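Local coordinates for TIR-NB-LRR type resistance protein RPV1 (PDB 5KU7) that belongs to the TIR-NB-LRR family of plant disease-resistance proteins and is represented by its TIR domain, a flavodoxin-like fold of the kind that self-associates in immune signalling, at residues S29-R34 / N163-Q168; G93-P98 / K170-D175. One frame throughout, in Å; residues are numbered along the deposited sequence.

Contact 1. Residues S29-R34 / N163-Q168; sequences SALGRR and NSIFRQ
The two helices that flank one face of the parallel sheet in this TIR domain, 23-33 and 154-175, meet where Arg34, just past the end of the first, reaches across to Asn163 and Phe166 on the second, with Leu31 meeting Ile165. The junction shows how a buried apolar contact can sit beside a partly exposed polar one. In the buried part, Leu31 turns its CD2 methyl to CD1 of Ile165, 4.3 Å away, and Ile36 lies against both residues. Nearer the surface, Arg34 grips the Asn163 amide side-on, using NE and NH2 on a single acceptor. The bond from Arg34 NE to Asn163 OD1 is the shorter and straighter, at 3.0 Å with an N-H...O angle of 158°; Arg34 NH2 adds a longer bond of 3.3 Å to the same Asn163 OD1. That oxygen lies in the guanidinium plane, yet both nitrogens approach it from one face of the amide, above the carbonyl plane, and the two flat groups are turned 61° apart. Arg34 runs extended from CG to NE, whereas the Asn163 chain, with CG beside its backbone N (chi1 -86°), comes across it at about a right angle. Arg34 NH1 bonds to Ala30 O at 3.3 Å, back into its own helix. The ring of Phe166 leans obliquely on Arg34, with Phe166 CE2 3.6 Å from Arg34 O. Three bonds to two oxygens, both in the plane of the guanidinium, thus fix its rotation and tie the last turn of helix 23-33 to helix 154-175. The positive charge probably polarises the Asn163 carbonyl, and since the acceptor is a neutral amide, the link is a charge-assisted hydrogen bond.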
# COMPACT_ATOMS: atom_id res chain seq x y z
N SER A 29 2.88 6.28 7.98
CA SER A 29 1.87 6.16 9.01
C SER A 29 2.32 5.14 10.07
O SER A 29 2.15 5.38 11.26
CB SER A 29 0.54 5.75 8.39
OG SER A 29 -0.45 5.56 9.38
N ALA A 30 2.92 4.03 9.63
CA ALA A 30 3.41 3.01 10.57
C ALA A 30 4.48 3.58 11.50
O ALA A 30 4.50 3.27 12.69
CB ALA A 30 3.96 1.80 9.82
N LEU A 31 5.38 4.41 10.96
CA LEU A 31 6.44 5.01 11.79
C LEU A 31 5.83 5.87 12.88
O LEU A 31 6.26 5.83 14.03
CB LEU A 31 7.40 5.84 10.93
CG LEU A 31 8.25 5.02 9.94
CD1 LEU A 31 8.83 5.96 8.91
CD2 LEU A 31 9.36 4.24 10.67
N GLY A 32 4.84 6.67 12.50
CA GLY A 32 4.18 7.56 13.43
C GLY A 32 3.55 6.79 14.57
O GLY A 32 3.62 7.20 15.72
N ARG A 33 2.93 5.66 14.24
CA ARG A 33 2.29 4.84 15.26
C ARG A 33 3.26 4.37 16.33
O ARG A 33 2.85 4.11 17.46
CB ARG A 33 1.59 3.63 14.61
CG ARG A 33 0.29 4.01 13.92
CD ARG A 33 -0.61 2.79 13.67
NE ARG A 33 0.02 1.84 12.76
CZ ARG A 33 0.01 1.95 11.44
NH1 ARG A 33 -0.61 2.99 10.87
NH2 ARG A 33 0.61 1.04 10.70
N ARG A 34 4.54 4.27 15.98
CA ARG A 34 5.56 3.80 16.91
C ARG A 34 6.25 4.96 17.61
O ARG A 34 7.27 4.78 18.27
CB ARG A 34 6.60 2.94 16.17
CG ARG A 34 6.20 1.49 16.05
CD ARG A 34 6.86 0.84 14.84
NE ARG A 34 6.41 -0.54 14.64
CZ ARG A 34 5.37 -0.89 13.88
NH1 ARG A 34 4.65 0.03 13.22
NH2 ARG A 34 5.05 -2.17 13.76
N ASN A 163 9.68 -1.95 13.10
CA ASN A 163 10.07 -2.54 14.39
C ASN A 163 11.57 -2.49 14.58
O ASN A 163 12.06 -2.11 15.64
CB ASN A 163 9.63 -4.00 14.49
CG ASN A 163 8.21 -4.16 14.97
OD1 ASN A 163 7.61 -3.21 15.48
ND2 ASN A 163 7.67 -5.36 14.84
N SER A 164 12.28 -2.87 13.53
CA SER A 164 13.73 -2.80 13.50
C SER A 164 14.24 -1.36 13.64
O SER A 164 15.15 -1.09 14.43
CB SER A 164 14.24 -3.43 12.20
OG SER A 164 15.63 -3.21 12.03
N ILE A 165 13.62 -0.42 12.93
CA ILE A 165 14.01 0.99 13.01
C ILE A 165 13.76 1.54 14.41
O ILE A 165 14.56 2.30 14.96
CB ILE A 165 13.25 1.85 11.96
CG1 ILE A 165 13.74 1.52 10.56
CG2 ILE A 165 13.47 3.35 12.21
CD1 ILE A 165 12.97 2.25 9.48
N PHE A 166 12.64 1.14 15.00
CA PHE A 166 12.37 1.54 16.37
C PHE A 166 13.45 1.05 17.34
O PHE A 166 14.01 1.85 18.07
CB PHE A 166 10.99 1.05 16.82
CG PHE A 166 10.68 1.37 18.26
CD1 PHE A 166 10.89 0.42 19.26
CD2 PHE A 166 10.16 2.59 18.62
CE1 PHE A 166 10.59 0.70 20.59
CE2 PHE A 166 9.87 2.88 19.95
CZ PHE A 166 10.09 1.93 20.94
N ARG A 167 13.76 -0.25 17.31
CA ARG A 167 14.78 -0.81 18.18
C ARG A 167 16.13 -0.11 17.95
O ARG A 167 16.85 0.21 18.90
CB ARG A 167 14.94 -2.33 17.99
CG ARG A 167 15.92 -2.93 19.01
CD ARG A 167 16.33 -4.38 18.75
NE ARG A 167 15.41 -5.38 19.29
CZ ARG A 167 15.79 -6.58 19.74
NH1 ARG A 167 17.07 -6.93 19.72
NH2 ARG A 167 14.88 -7.43 20.21
N GLN A 168 16.49 0.15 16.69
CA GLN A 168 17.79 0.73 16.41
C GLN A 168 17.86 2.19 16.86
O GLN A 168 18.85 2.61 17.46
CB GLN A 168 18.13 0.63 14.91
CG GLN A 168 18.30 -0.79 14.41
CD GLN A 168 18.83 -0.86 13.00
OE1 GLN A 168 19.96 -0.46 12.72
NE2 GLN A 168 18.02 -1.42 12.10

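Contact 2. Residues G93-P98 / K170-D175; sequences GHAVFP and KCKRLD
Lys172 of helix 154-175 points its side chain at Gly93, in the loop before strand 95-101, and at Ala95, the first residue of that strand, and meets them end-on with its ammonium group. Its CG lies beside the backbone N (chi1 -76°), and bends at chi2 and chi3 carry the chain over to the strand. The Lys172 NZ atom arrives 3.1 Å from the carbonyl O of Gly93. Alongside, the methyl of Ala95 points toward the helix and meets the end of the lysine, its CB 4.1 Å from Lys172 NZ and only slightly farther from CE. The backbones themselves stay well apart, with 9.3 Å between the CA atoms of Ala95 and Lys172, and between these two segments Lys172 makes the approach. Arg62 of the neighbouring strand 61-68 touches Lys172 as well. His94 turns away from the helix, and its NE2 is hydrogen-bonded to Ser64 OG. Such an arrangement, near the C-terminal end of the domain's last helix, is a sparse surface contact: a positive charge set near a backbone carbonyl dipole is probably favourable, and the Ala95 methyl adds a thin van der Waals contact to the lysine's end.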
# COMPACT_ATOMS: atom_id res chain seq x y z
N GLY A 93 26.10 12.26 12.89
CA GLY A 93 25.94 10.88 13.31
C GLY A 93 24.72 10.25 12.68
O GLY A 93 24.07 9.39 13.27
N HIS A 94 24.41 10.69 11.47
CA HIS A 94 23.15 10.40 10.81
C HIS A 94 23.04 8.95 10.39
O HIS A 94 23.88 8.45 9.65
CB HIS A 94 22.99 11.31 9.59
CG HIS A 94 21.59 11.39 9.05
ND1 HIS A 94 20.58 12.07 9.71
CD2 HIS A 94 21.04 10.91 7.91
CE1 HIS A 94 19.47 11.99 8.99
NE2 HIS A 94 19.72 11.29 7.90
N ALA A 95 22.02 8.26 10.90
CA ALA A 95 21.77 6.86 10.55
C ALA A 95 20.96 6.76 9.27
O ALA A 95 20.18 7.66 8.95
CB ALA A 95 21.05 6.13 11.69
N VAL A 96 21.16 5.67 8.53
CA VAL A 96 20.57 5.53 7.21
C VAL A 96 20.03 4.12 7.01
O VAL A 96 20.77 3.15 7.13
CB VAL A 96 21.60 5.81 6.10
CG1 VAL A 96 20.95 5.63 4.74
CG2 VAL A 96 22.17 7.23 6.25
N PHE A 97 18.75 4.02 6.68
CA PHE A 97 18.06 2.74 6.55
C PHE A 97 17.50 2.56 5.15
O PHE A 97 16.50 3.15 4.82
CB PHE A 97 16.93 2.64 7.55
CG PHE A 97 17.36 2.88 8.96
CD1 PHE A 97 16.94 4.01 9.64
CD2 PHE A 97 18.17 1.97 9.61
CE1 PHE A 97 17.33 4.22 10.95
CE2 PHE A 97 18.55 2.17 10.91
CZ PHE A 97 18.13 3.30 11.59
N PRO A 98 18.19 1.77 4.31
CA PRO A 98 17.69 1.70 2.93
C PRO A 98 16.68 0.56 2.73
O PRO A 98 16.86 -0.56 3.23
CB PRO A 98 18.96 1.46 2.11
CG PRO A 98 19.89 0.70 3.07
CD PRO A 98 19.50 1.11 4.48
N LYS A 170 16.08 3.51 19.22
CA LYS A 170 15.95 3.64 20.64
C LYS A 170 17.29 3.24 21.26
O LYS A 170 17.72 3.84 22.24
CB LYS A 170 14.82 2.76 21.16
CG LYS A 170 14.70 2.83 22.68
CD LYS A 170 13.40 2.25 23.19
CE LYS A 170 12.97 3.01 24.42
NZ LYS A 170 12.51 2.09 25.49
N CYS A 171 18.01 2.32 20.64
CA CYS A 171 19.27 1.89 21.22
C CYS A 171 20.30 2.99 20.98
O CYS A 171 21.12 3.26 21.86
CB CYS A 171 19.75 0.55 20.65
SG CYS A 171 18.75 -0.92 21.10
N LYS A 172 20.26 3.64 19.82
CA LYS A 172 21.19 4.74 19.59
C LYS A 172 21.02 5.80 20.67
O LYS A 172 22.00 6.23 21.27
CB LYS A 172 21.00 5.41 18.23
CG LYS A 172 21.53 4.67 17.04
CD LYS A 172 22.19 5.68 16.09
CE LYS A 172 21.30 6.89 15.80
NZ LYS A 172 22.09 8.01 15.15
N ARG A 173 19.78 6.21 20.90
CA ARG A 173 19.47 7.24 21.89
C ARG A 173 19.88 6.86 23.30
O ARG A 173 20.38 7.70 24.06
CB ARG A 173 17.97 7.57 21.87
CG ARG A 173 17.56 8.52 23.01
CD ARG A 173 16.43 9.46 22.60
NE ARG A 173 16.84 10.39 21.54
CZ ARG A 173 16.03 11.26 20.95
NH1 ARG A 173 14.75 11.34 21.31
NH2 ARG A 173 16.49 12.05 20.00
N LEU A 174 19.70 5.59 23.67
CA LEU A 174 20.01 5.19 25.04
C LEU A 174 21.52 5.08 25.28
O LEU A 174 21.97 5.22 26.42
CB LEU A 174 19.32 3.87 25.37
CG LEU A 174 17.80 4.00 25.49
CD1 LEU A 174 17.18 2.64 25.74
CD2 LEU A 174 17.46 4.95 26.63
N ASP A 175 22.29 4.83 24.23
CA ASP A 175 23.73 4.71 24.40
C ASP A 175 24.36 6.10 24.58
O ASP A 175 25.36 6.25 25.27
CB ASP A 175 24.35 3.94 23.22
CG ASP A 175 24.10 2.43 23.32
OD1 ASP A 175 23.97 1.76 22.27
OD2 ASP A 175 24.04 1.91 24.45

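In the fold
Contacts 1 and 2 are successive footholds of one helix, 154-175, on the body of the TIR domain, their centres 12 Å apart. Contact 1 joins it to the neighbouring helix 23-33, and contact 2, about two turns further on, joins it to the start of strand 95-101 and the loop before it. Phe97 of segment 93-98 also packs on segment 163-168: Phe97 CE1 lies 4.1 Å from Ile165 CG2, and Phe97 CE2 is 3.5 Å from Gln168 OE1, so the two contacts touch through this ring. The malonic acid pocket, formed by Arg15, Gly16, Glu17 and Arg20, uses none of the residues of either contact. Near contact 1, Ser29 packs on Ser155 of the second subunit.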